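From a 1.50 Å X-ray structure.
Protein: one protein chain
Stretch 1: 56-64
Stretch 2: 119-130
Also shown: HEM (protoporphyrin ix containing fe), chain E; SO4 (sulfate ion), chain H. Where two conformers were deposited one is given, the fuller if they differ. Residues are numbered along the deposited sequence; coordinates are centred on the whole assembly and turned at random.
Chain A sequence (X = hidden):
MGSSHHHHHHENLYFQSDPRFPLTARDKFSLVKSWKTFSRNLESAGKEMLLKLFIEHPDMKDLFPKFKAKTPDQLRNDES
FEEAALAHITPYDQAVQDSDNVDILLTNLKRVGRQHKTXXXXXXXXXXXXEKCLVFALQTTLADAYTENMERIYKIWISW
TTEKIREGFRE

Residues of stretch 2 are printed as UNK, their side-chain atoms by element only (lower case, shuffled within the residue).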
# COMPACT_ATOMS: atom_id res chain seq x y z
N GLU A 56 -1.58 7.03 13.37
CA GLU A 56 -0.52 7.98 13.05
C GLU A 56 -1.07 9.35 12.68
O GLU A 56 -0.43 10.38 12.97
CB GLU A 56 0.37 7.41 11.95
CG GLU A 56 0.94 6.06 12.37
CD GLU A 56 2.20 5.66 11.63
OE1 GLU A 56 2.38 6.06 10.46
OE2 GLU A 56 3.00 4.93 12.23
N HIS A 57 -2.25 9.36 12.07
CA HIS A 57 -2.86 10.58 11.57
C HIS A 57 -4.38 10.48 11.74
O HIS A 57 -5.08 10.16 10.78
CB HIS A 57 -2.48 10.82 10.10
CG HIS A 57 -1.01 11.08 9.89
ND1 HIS A 57 -0.43 12.31 10.14
CD2 HIS A 57 -0.01 10.26 9.48
CE1 HIS A 57 0.86 12.23 9.88
NE2 HIS A 57 1.14 11.01 9.47
N PRO A 58 -4.89 10.74 12.97
CA PRO A 58 -6.34 10.61 13.22
C PRO A 58 -7.26 11.36 12.25
O PRO A 58 -8.35 10.86 11.95
CB PRO A 58 -6.49 11.12 14.66
CG PRO A 58 -5.19 10.75 15.28
CD PRO A 58 -4.17 11.05 14.21
N ASP A 59 -6.83 12.51 11.73
CA ASP A 59 -7.64 13.27 10.75
C ASP A 59 -7.86 12.53 9.42
O ASP A 59 -8.77 12.89 8.66
CB ASP A 59 -7.09 14.70 10.54
CG ASP A 59 -5.71 14.74 9.86
OD1 ASP A 59 -4.97 13.73 9.81
OD2 ASP A 59 -5.35 15.83 9.37
N MET A 60 -7.06 11.49 9.15
CA MET A 60 -7.22 10.68 7.94
C MET A 60 -8.50 9.85 8.00
O MET A 60 -9.12 9.61 6.97
CB MET A 60 -5.98 9.81 7.66
CG MET A 60 -4.69 10.57 7.31
SD MET A 60 -4.69 11.61 5.81
CE MET A 60 -5.42 13.13 6.41
N LYS A 61 -8.90 9.45 9.21
CA LYS A 61 -10.18 8.76 9.40
C LYS A 61 -11.37 9.61 8.90
O LYS A 61 -12.30 9.07 8.33
CB LYS A 61 -10.37 8.37 10.86
CG LYS A 61 -11.37 7.24 11.07
CD LYS A 61 -11.65 7.06 12.54
CE LYS A 61 -12.70 6.00 12.77
NZ LYS A 61 -13.08 5.95 14.21
N ASP A 62 -11.29 10.93 9.08
CA ASP A 62 -12.30 11.88 8.61
C ASP A 62 -12.51 11.89 7.10
O ASP A 62 -13.56 12.36 6.63
CB ASP A 62 -11.95 13.31 9.05
CG ASP A 62 -12.00 13.51 10.55
OD1 ASP A 62 -12.64 12.71 11.26
OD2 ASP A 62 -11.41 14.50 11.02
N LEU A 63 -11.52 11.42 6.34
CA LEU A 63 -11.69 11.30 4.88
C LEU A 63 -12.57 10.11 4.50
O LEU A 63 -12.99 9.99 3.36
CB LEU A 63 -10.33 11.25 4.14
CG LEU A 63 -9.31 12.39 4.33
CD1 LEU A 63 -8.23 12.31 3.26
CD2 LEU A 63 -9.96 13.76 4.30
N PHE A 64 -12.87 9.26 5.49
CA PHE A 64 -13.76 8.12 5.30
C PHE A 64 -14.98 8.29 6.22
O PHE A 64 -15.02 7.72 7.33
CB PHE A 64 -13.08 6.81 5.69
CG PHE A 64 -11.86 6.44 4.89
CD1 PHE A 64 -10.60 6.87 5.30
CD2 PHE A 64 -11.98 5.63 3.76
CE1 PHE A 64 -9.45 6.48 4.59
CE2 PHE A 64 -10.84 5.25 3.05
CZ PHE A 64 -9.58 5.66 3.46
N UNK A 119 -11.26 13.15 -4.05
CA UNK A 119 -11.57 12.77 -2.67
C UNK A 119 -11.55 14.07 -1.86
O UNK A 119 -10.51 14.75 -1.85
c UNK A 119 -10.80 11.59 -0.59
c UNK A 119 -10.56 11.75 -2.09
c UNK A 119 -10.69 10.41 -2.77
N UNK A 120 -12.67 14.42 -1.19
CA UNK A 120 -12.70 15.62 -0.35
C UNK A 120 -11.59 15.60 0.68
O UNK A 120 -11.34 14.55 1.29
c UNK A 120 -14.05 15.52 0.36
c UNK A 120 -14.90 14.81 -0.63
c UNK A 120 -13.99 13.75 -1.19
N UNK A 121 -10.90 16.73 0.84
CA UNK A 121 -9.85 16.85 1.84
C UNK A 121 -8.52 16.21 1.50
O UNK A 121 -7.59 16.30 2.28
N UNK A 122 -8.42 15.56 0.34
CA UNK A 122 -7.20 14.85 -0.02
C UNK A 122 -6.13 15.81 -0.53
O UNK A 122 -6.43 16.72 -1.30
c UNK A 122 -5.34 12.94 -2.08
c UNK A 122 -6.28 11.68 -0.27
c UNK A 122 -6.36 12.76 -1.15
c UNK A 122 -5.22 10.78 -0.35
c UNK A 122 -4.23 10.98 -1.29
c UNK A 122 -7.47 13.76 -1.05
c UNK A 122 -4.29 12.05 -2.16
N UNK A 123 -4.90 15.56 -0.09
CA UNK A 123 -3.70 16.27 -0.53
C UNK A 123 -2.72 15.26 -1.08
O UNK A 123 -2.60 14.17 -0.53
n UNK A 123 -1.57 18.78 2.27
c UNK A 123 -3.01 16.93 0.66
c UNK A 123 -2.87 18.57 2.54
o UNK A 123 -3.35 18.77 3.66
c UNK A 123 -3.73 18.04 1.41
N UNK A 124 -1.99 15.62 -2.14
CA UNK A 124 -0.95 14.73 -2.71
C UNK A 124 0.07 14.22 -1.66
O UNK A 124 0.59 13.09 -1.76
c UNK A 124 1.58 15.41 -5.61
c UNK A 124 -0.20 15.47 -3.82
o UNK A 124 1.34 16.63 -5.76
c UNK A 124 0.72 14.59 -4.66
o UNK A 124 2.51 14.84 -6.21
N UNK A 125 0.37 15.05 -0.67
CA UNK A 125 1.32 14.68 0.35
C UNK A 125 0.86 13.53 1.23
O UNK A 125 1.67 12.94 1.94
c UNK A 125 1.69 15.90 1.20
o UNK A 125 0.55 16.39 1.89
N UNK A 126 -0.43 13.18 1.16
CA UNK A 126 -0.96 12.08 1.97
C UNK A 126 -0.51 10.70 1.48
O UNK A 126 -0.44 9.79 2.28
c UNK A 126 -3.07 13.33 2.75
c UNK A 126 -4.20 15.56 4.02
c UNK A 126 -2.28 14.18 3.55
c UNK A 126 -2.48 12.10 2.08
c UNK A 126 -5.00 14.71 3.25
c UNK A 126 -4.43 13.60 2.63
c UNK A 126 -2.84 15.30 4.17
o UNK A 126 -4.77 16.66 4.64
N UNK A 127 -0.22 10.53 0.19
CA UNK A 127 0.13 9.19 -0.28
C UNK A 127 1.29 8.57 0.51
O UNK A 127 1.24 7.40 0.89
c UNK A 127 -1.71 10.86 -4.36
c UNK A 127 -0.69 9.46 -2.67
c UNK A 127 -0.66 10.59 -3.49
c UNK A 127 0.47 9.17 -1.76
c UNK A 127 -1.80 8.59 -2.76
c UNK A 127 -2.84 8.87 -3.64
c UNK A 127 -2.79 10.01 -4.45
N UNK A 128 2.32 9.37 0.78
CA UNK A 128 3.50 8.91 1.53
C UNK A 128 3.14 8.37 2.93
O UNK A 128 3.81 7.49 3.45
c UNK A 128 4.57 10.01 1.60
c UNK A 128 5.92 9.57 2.16
c UNK A 128 6.97 10.68 2.14
o UNK A 128 6.60 11.88 2.08
o UNK A 128 8.18 10.35 2.19
N UNK A 129 2.04 8.86 3.52
CA UNK A 129 1.58 8.38 4.83
C UNK A 129 1.21 6.90 4.79
O UNK A 129 1.32 6.20 5.79
n UNK A 129 -2.07 13.39 7.37
c UNK A 129 -0.43 11.48 6.04
n UNK A 129 -0.28 14.80 7.63
c UNK A 129 -0.78 13.66 7.18
c UNK A 129 0.78 10.66 5.63
c UNK A 129 0.40 9.21 5.32
n UNK A 129 0.01 12.78 6.56
N UNK A 130 0.76 6.42 3.64
CA UNK A 130 0.39 5.02 3.53
C UNK A 130 1.63 4.13 3.55
O UNK A 130 1.53 2.97 3.96
c UNK A 130 -0.43 4.79 2.25
c UNK A 130 -1.16 3.45 2.20
c UNK A 130 -3.65 4.35 3.09
s UNK A 130 -2.35 3.19 3.52
CHA HEM E . -9.90 5.40 -2.68
CHB HEM E . -8.15 7.57 1.27
CHC HEM E . -3.65 6.44 -0.34
CHD HEM E . -5.71 2.99 -3.05
C1A HEM E . -9.82 6.14 -1.52
C2A HEM E . -10.89 6.85 -0.93
C3A HEM E . -10.40 7.46 0.18
C4A HEM E . -9.03 7.13 0.30
CMA HEM E . -11.19 8.32 1.14
CAA HEM E . -12.31 6.90 -1.45
CBA HEM E . -13.30 6.30 -0.45
CGA HEM E . -13.09 4.81 -0.34
O1A HEM E . -13.00 4.11 -1.37
O2A HEM E . -13.00 4.27 0.78
C1B HEM E . -6.75 7.50 1.14
C2B HEM E . -5.84 8.18 1.99
C3B HEM E . -4.58 7.89 1.56
C4B HEM E . -4.72 6.97 0.41
CMB HEM E . -6.22 9.08 3.14
CAB HEM E . -3.31 8.36 2.13
CBB HEM E . -3.13 8.35 3.45
C1C HEM E . -3.80 5.33 -1.15
C2C HEM E . -2.79 4.45 -1.56
C3C HEM E . -3.39 3.45 -2.32
C4C HEM E . -4.78 3.73 -2.37
CMC HEM E . -1.32 4.57 -1.24
CAC HEM E . -2.77 2.28 -2.96
CBC HEM E . -1.47 2.13 -3.05
C1D HEM E . -7.02 3.44 -3.19
C2D HEM E . -7.95 2.80 -4.14
C3D HEM E . -9.11 3.47 -4.03
C4D HEM E . -8.89 4.52 -3.03
CMD HEM E . -7.63 1.62 -5.03
CAD HEM E . -10.39 3.19 -4.81
CBD HEM E . -10.49 4.20 -5.94
CGD HEM E . -11.74 3.98 -6.76
O1D HEM E . -12.36 2.91 -6.66
O2D HEM E . -12.14 4.88 -7.54
NA HEM E . -8.68 6.35 -0.78
NB HEM E . -6.04 6.83 0.23
NC HEM E . -4.98 4.88 -1.66
ND HEM E . -7.63 4.47 -2.55
FE HEM E . -6.87 5.61 -1.23
S SO4 H . -14.44 9.55 15.38
O1 SO4 H . -13.76 9.29 16.67
O2 SO4 H . -13.75 10.65 14.68
O3 SO4 H . -15.84 9.94 15.63
O4 SO4 H . -14.41 8.33 14.55
O HOH W 1 1.24 7.45 8.35
O HOH W 2 -13.31 12.59 2.00

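Position 119 carries three side-chain carbons, one of which bears the other two. The CA-to-CB bond points toward stretch 1, but the side chain stops short of contact, and one of its methyls rests against the heme; it is Val-119. At 120, three carbons close a ring onto the backbone nitrogen, which identifies Pro-120. Its ring takes no close part in the contact, but its carbonyl does: Pro-120 O lies 3.4 Å from Leu-63 CD2, and a water donates to both Pro-120 O and Leu-63 O.

Position 121 has no side-chain atoms and a phi of 78°, and its CA sits 4.0 Å from Leu-63 CD2. An ideal CB here would fall 2.8 Å from that same Leu-63 CD2, a clash, so both backbone and packing agree with Gly-121. It occupies the third place of a type II turn running from Val-119 to 122, closed by a 3.1 Å hydrogen bond from the backbone N of 122 to Val-119 O.

At 122, one carbon leads to a ring of six carbons without a heteroatom: Phe-122. The ring meets Leu-63 obliquely, with CD1 of Phe-122 4.1 Å from Leu-63 CD1, while its edge approaches the heme. Position 123 has three carbons in line, the third bearing one oxygen and one nitrogen, the amide of Gln-123; it makes no contact with stretch 1. Position 124 has the same chain length but ends in two oxygens, so it is Glu-124, out of reach of stretch 1. One carbon and one oxygen at 125 give Ser-125, likewise distant.

Position 126 has one carbon, a six-carbon ring and an oxygen on that ring, hence Tyr-126. Its OH donates a weak hydrogen bond to Gln-123 OE1 at 2.7 Å. The ring offers a face to Met-60, whose CE lies 3.6 Å from Tyr-126 CE2 and whose SD stands over the same ring; Leu-63 CD1 approaches Tyr-126 CE2 to 4.0 Å. Position 127, one carbon and a bare six-carbon ring, is Phe-127, turned to the heme rather than to stretch 1. Position 128, three carbons ending in two oxygens, is Glu-128, also out of reach.

At 129, three carbons, a nitrogen, and a carbon carrying two more nitrogens define Arg-129. Its guanidinium lies flat on the His-57 ring, planes at 10°, with CZ of Arg-129 3.3 Å from His-57 ND1. Position 130, two carbons, a sulfur and a terminal carbon, is Met-130, whose CA-to-CB bond leads away from stretch 1.

No direct hydrogen bond joins the stretches. Stacking anchors one end, where a long salt bridge from Arg-129 NH2 to Asp-59 OD1 (3.8 Å) adds charge at the guanidinium edge. Met-60 continues the packing onto Tyr-126, and Leu-63 fits against the glycine turn. Waters complete the contact, one of them donating to both Glu-56 OE1 and Arg-129 O.

Stretch 2, residues 119-130: VPGFQESYFERM
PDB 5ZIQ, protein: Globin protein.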